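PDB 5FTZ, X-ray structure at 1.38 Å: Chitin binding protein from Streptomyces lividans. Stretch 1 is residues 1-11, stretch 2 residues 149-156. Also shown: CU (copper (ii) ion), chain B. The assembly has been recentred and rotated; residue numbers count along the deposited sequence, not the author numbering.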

# COMPACT_ATOMS: atom_id res chain seq x y z
N HIS A 1 -8.26 -4.43 13.51
CA HIS A 1 -8.73 -4.90 14.85
C HIS A 1 -9.17 -6.33 14.78
O HIS A 1 -9.95 -6.74 13.91
CB HIS A 1 -9.81 -3.99 15.44
CG HIS A 1 -9.28 -2.66 15.88
ND1 HIS A 1 -8.69 -1.77 15.02
CD2 HIS A 1 -9.20 -2.08 17.09
CE1 HIS A 1 -8.25 -0.70 15.67
NE2 HIS A 1 -8.57 -0.87 16.94
N GLY A 2 -8.60 -7.14 15.67
CA GLY A 2 -8.90 -8.55 15.69
C GLY A 2 -8.06 -9.28 16.71
O GLY A 2 -7.17 -8.70 17.32
N TYR A 3 -8.29 -10.60 16.80
CA TYR A 3 -7.57 -11.44 17.77
C TYR A 3 -7.62 -12.87 17.24
O TYR A 3 -8.46 -13.22 16.42
CB TYR A 3 -8.26 -11.37 19.16
CG TYR A 3 -9.72 -11.62 19.14
CD1 TYR A 3 -10.23 -12.91 19.16
CD2 TYR A 3 -10.62 -10.58 19.03
CE1 TYR A 3 -11.59 -13.17 19.01
CE2 TYR A 3 -12.00 -10.80 18.96
CZ TYR A 3 -12.48 -12.10 18.95
OH TYR A 3 -13.82 -12.42 18.90
N THR A 4 -6.83 -13.72 17.84
CA THR A 4 -6.91 -15.14 17.51
C THR A 4 -7.91 -15.83 18.42
O THR A 4 -7.92 -15.64 19.65
CB THR A 4 -5.55 -15.83 17.66
OG1 THR A 4 -4.98 -15.35 18.85
CG2 THR A 4 -4.60 -15.52 16.50
N ASP A 5 -8.71 -16.68 17.81
CA ASP A 5 -9.56 -17.58 18.60
C ASP A 5 -9.16 -19.05 18.48
O ASP A 5 -9.64 -19.83 19.25
CB ASP A 5 -11.08 -17.35 18.39
CG ASP A 5 -11.55 -17.80 17.14
OD1 ASP A 5 -10.79 -18.05 16.22
OD2 ASP A 5 -12.80 -17.98 16.98
N LEU A 6 -8.19 -19.36 17.63
CA LEU A 6 -7.56 -20.69 17.61
C LEU A 6 -6.07 -20.52 17.40
O LEU A 6 -5.67 -20.00 16.34
CB LEU A 6 -8.10 -21.64 16.51
CG LEU A 6 -9.52 -22.05 16.66
CD1 LEU A 6 -10.00 -22.71 15.39
CD2 LEU A 6 -9.71 -22.97 17.88
N PRO A 7 -5.21 -20.91 18.36
CA PRO A 7 -5.55 -21.28 19.72
C PRO A 7 -6.05 -20.01 20.44
O PRO A 7 -5.52 -18.92 20.18
CB PRO A 7 -4.19 -21.74 20.29
CG PRO A 7 -3.15 -20.99 19.52
CD PRO A 7 -3.76 -20.70 18.18
N VAL A 8 -7.05 -20.16 21.28
CA VAL A 8 -7.69 -18.99 21.87
C VAL A 8 -6.70 -18.14 22.64
O VAL A 8 -5.94 -18.64 23.48
CB VAL A 8 -8.94 -19.37 22.67
CG1 VAL A 8 -8.61 -20.18 23.88
CG2 VAL A 8 -9.72 -18.13 23.01
N SER A 9 -6.72 -16.84 22.40
CA SER A 9 -5.80 -15.89 23.01
C SER A 9 -6.30 -15.38 24.33
O SER A 9 -7.47 -15.47 24.67
CB SER A 9 -5.56 -14.73 22.06
OG SER A 9 -6.80 -14.09 21.70
N ARG A 10 -5.38 -14.82 25.13
CA ARG A 10 -5.71 -14.28 26.42
C ARG A 10 -6.79 -13.23 26.34
O ARG A 10 -7.66 -13.21 27.22
CB ARG A 10 -4.45 -13.79 27.15
CG ARG A 10 -3.50 -14.88 27.59
CD ARG A 10 -2.29 -14.30 28.28
NE ARG A 10 -1.36 -15.37 28.68
CZ ARG A 10 -0.13 -15.15 29.14
NH1 ARG A 10 0.33 -13.93 29.29
NH2 ARG A 10 0.65 -16.21 29.41
N GLN A 11 -6.73 -12.34 25.36
CA GLN A 11 -7.78 -11.33 25.30
C GLN A 11 -9.14 -11.96 25.08
O GLN A 11 -10.15 -11.44 25.61
CB GLN A 11 -7.45 -10.27 24.24
CG GLN A 11 -7.09 -10.74 22.83
CD GLN A 11 -5.62 -10.80 22.62
OE1 GLN A 11 -4.93 -11.53 23.31
NE2 GLN A 11 -5.13 -10.06 21.66
N HIS A 149 3.31 -23.68 27.24
CA HIS A 149 4.04 -22.84 26.30
C HIS A 149 3.07 -21.71 25.91
O HIS A 149 1.84 -21.82 26.18
CB HIS A 149 4.53 -23.61 25.07
CG HIS A 149 5.79 -24.35 25.37
ND1 HIS A 149 7.03 -23.75 25.39
CD2 HIS A 149 6.00 -25.63 25.73
CE1 HIS A 149 7.94 -24.63 25.75
NE2 HIS A 149 7.34 -25.78 25.96
N VAL A 150 3.61 -20.67 25.34
CA VAL A 150 2.83 -19.58 24.77
C VAL A 150 3.09 -19.49 23.29
O VAL A 150 4.26 -19.56 22.85
CB VAL A 150 3.14 -18.26 25.47
CG1 VAL A 150 2.50 -17.08 24.70
CG2 VAL A 150 2.65 -18.31 26.94
N ILE A 151 2.04 -19.39 22.50
CA ILE A 151 2.12 -19.01 21.10
C ILE A 151 1.76 -17.57 20.99
O ILE A 151 0.67 -17.15 21.48
CB ILE A 151 1.24 -19.94 20.21
CG1 ILE A 151 1.81 -21.37 20.18
CG2 ILE A 151 1.11 -19.29 18.82
CD1 ILE A 151 0.98 -22.45 19.52
N LEU A 152 2.61 -16.79 20.40
CA LEU A 152 2.41 -15.35 20.09
C LEU A 152 2.09 -15.21 18.64
O LEU A 152 2.91 -15.60 17.78
CB LEU A 152 3.64 -14.53 20.48
CG LEU A 152 3.58 -13.06 20.08
CD1 LEU A 152 2.56 -12.31 20.87
CD2 LEU A 152 4.95 -12.42 20.21
N ALA A 153 0.94 -14.61 18.34
CA ALA A 153 0.50 -14.32 16.99
C ALA A 153 0.60 -12.84 16.78
O ALA A 153 0.16 -12.07 17.62
CB ALA A 153 -0.93 -14.82 16.84
N VAL A 154 1.21 -12.47 15.68
CA VAL A 154 1.41 -11.07 15.33
C VAL A 154 0.86 -10.80 13.94
O VAL A 154 1.27 -11.45 12.97
CB VAL A 154 2.88 -10.69 15.44
CG1 VAL A 154 2.99 -9.17 15.21
CG2 VAL A 154 3.49 -11.05 16.80
N TRP A 155 -0.08 -9.86 13.86
CA TRP A 155 -0.71 -9.44 12.61
C TRP A 155 -0.22 -8.04 12.25
O TRP A 155 -0.53 -7.11 12.95
CB TRP A 155 -2.22 -9.47 12.80
CG TRP A 155 -3.00 -8.82 11.70
CD1 TRP A 155 -2.71 -8.80 10.38
CD2 TRP A 155 -4.27 -8.13 11.84
NE1 TRP A 155 -3.69 -8.09 9.68
CE2 TRP A 155 -4.67 -7.73 10.56
CE3 TRP A 155 -5.11 -7.86 12.93
CZ2 TRP A 155 -5.85 -7.00 10.35
CZ3 TRP A 155 -6.28 -7.22 12.70
CH2 TRP A 155 -6.63 -6.78 11.44
N THR A 156 0.56 -7.92 11.18
CA THR A 156 1.12 -6.63 10.80
C THR A 156 0.28 -5.99 9.71
O THR A 156 -0.02 -6.60 8.69
CB THR A 156 2.56 -6.76 10.37
OG1 THR A 156 3.34 -7.29 11.46
CG2 THR A 156 3.14 -5.40 9.93
CU CU B . -8.07 -2.22 13.24

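The N-terminal stretch, His1 to Gln11, lies against the strand His149 to Thr156 by packing, without a hydrogen bond between them, and the nearest CA pair, Thr4 CA and Ala153 CA, is 7.5 Å apart, too far for the two backbones to pair as neighbours in a sheet. The contact is small, 266 Å² summed over both sides, and it runs antiparallel, with Gly2 beside Trp155, Thr4 beside Ala153 and Pro7 beside Ile151. On the strand, alternation sorts the residues: Ile151, Ala153 and Trp155 point toward the first stretch, whereas Leu152 points away and Val154 stays out of reach.

Trp155 has the most surface covered by the other stretch. Its t rotamer (chi1 169°, chi2 35°) extends the indole toward the chain terminus, where Trp155 CZ3 comes 3.5 Å from His1 N and 3.8 Å from Gly2 N, the latter lying at the ring edge, near its plane. Glycine suits this place: a CB on Gly2 would point toward the strand and sit only 3.5 Å from Trp155 CZ3, a tight fit. At the far end of the indole, NE1 is satisfied by a hydrogen bond elsewhere in the structure.

The CA-to-CB bond of His1 points away from the strand. With chi1 at -71° (m) and chi2 at 61°, the imidazole swings round so that its ND1 and the terminal amine grip the same copper ion, CU to His1 ND1 1.9 Å and CU to His1 N 2.2 Å; a further ligand comes from elsewhere in the structure. The amine therefore binds metal while also resting beside Trp155, which ties the copper site to this packing.

In the middle, Thr4 points toward the strand in the p rotamer (chi1 43°), and its methyl, Thr4 CG2, meets Ala153 CB at 3.8 Å. The small alanine side chain meets this methyl directly, carbon against carbon. Tyr3, next door, points away and takes no part. The backbone of Thr4 is used within its own stretch: Thr4 O accepts from Ser9 N at 3.2 Å and from Ser9 OG at 2.8 Å, closing the loop through Pro7. Ser9, p at 56°, makes its OG bond from the N-cap position, just before the helix that begins at Arg10.

The CA-to-CB bond of Pro7, which is preceded by a cis peptide bond, points toward the strand. Ile151 answers in the m,t conformation (chi1 -67°, chi2 171°), which extends Ile151 CD1 to 4.4 Å from Pro7 CG, a loose apolar contact between two buried side chains.

Arg10 finishes the contact. Its CA-to-CB bond points sideways, but an m start followed by an extended chain (chi2 179°, chi3 -179°) carries the guanidinium to the strand, where Arg10 NH2 lies 3.8 Å from Val150 CG2. Valine offers only carbon here, so this is packing; the polar needs of the buried guanidinium are met elsewhere in the structure, through NE, NH1 and NH2. Val150, t at 170°, itself points sideways.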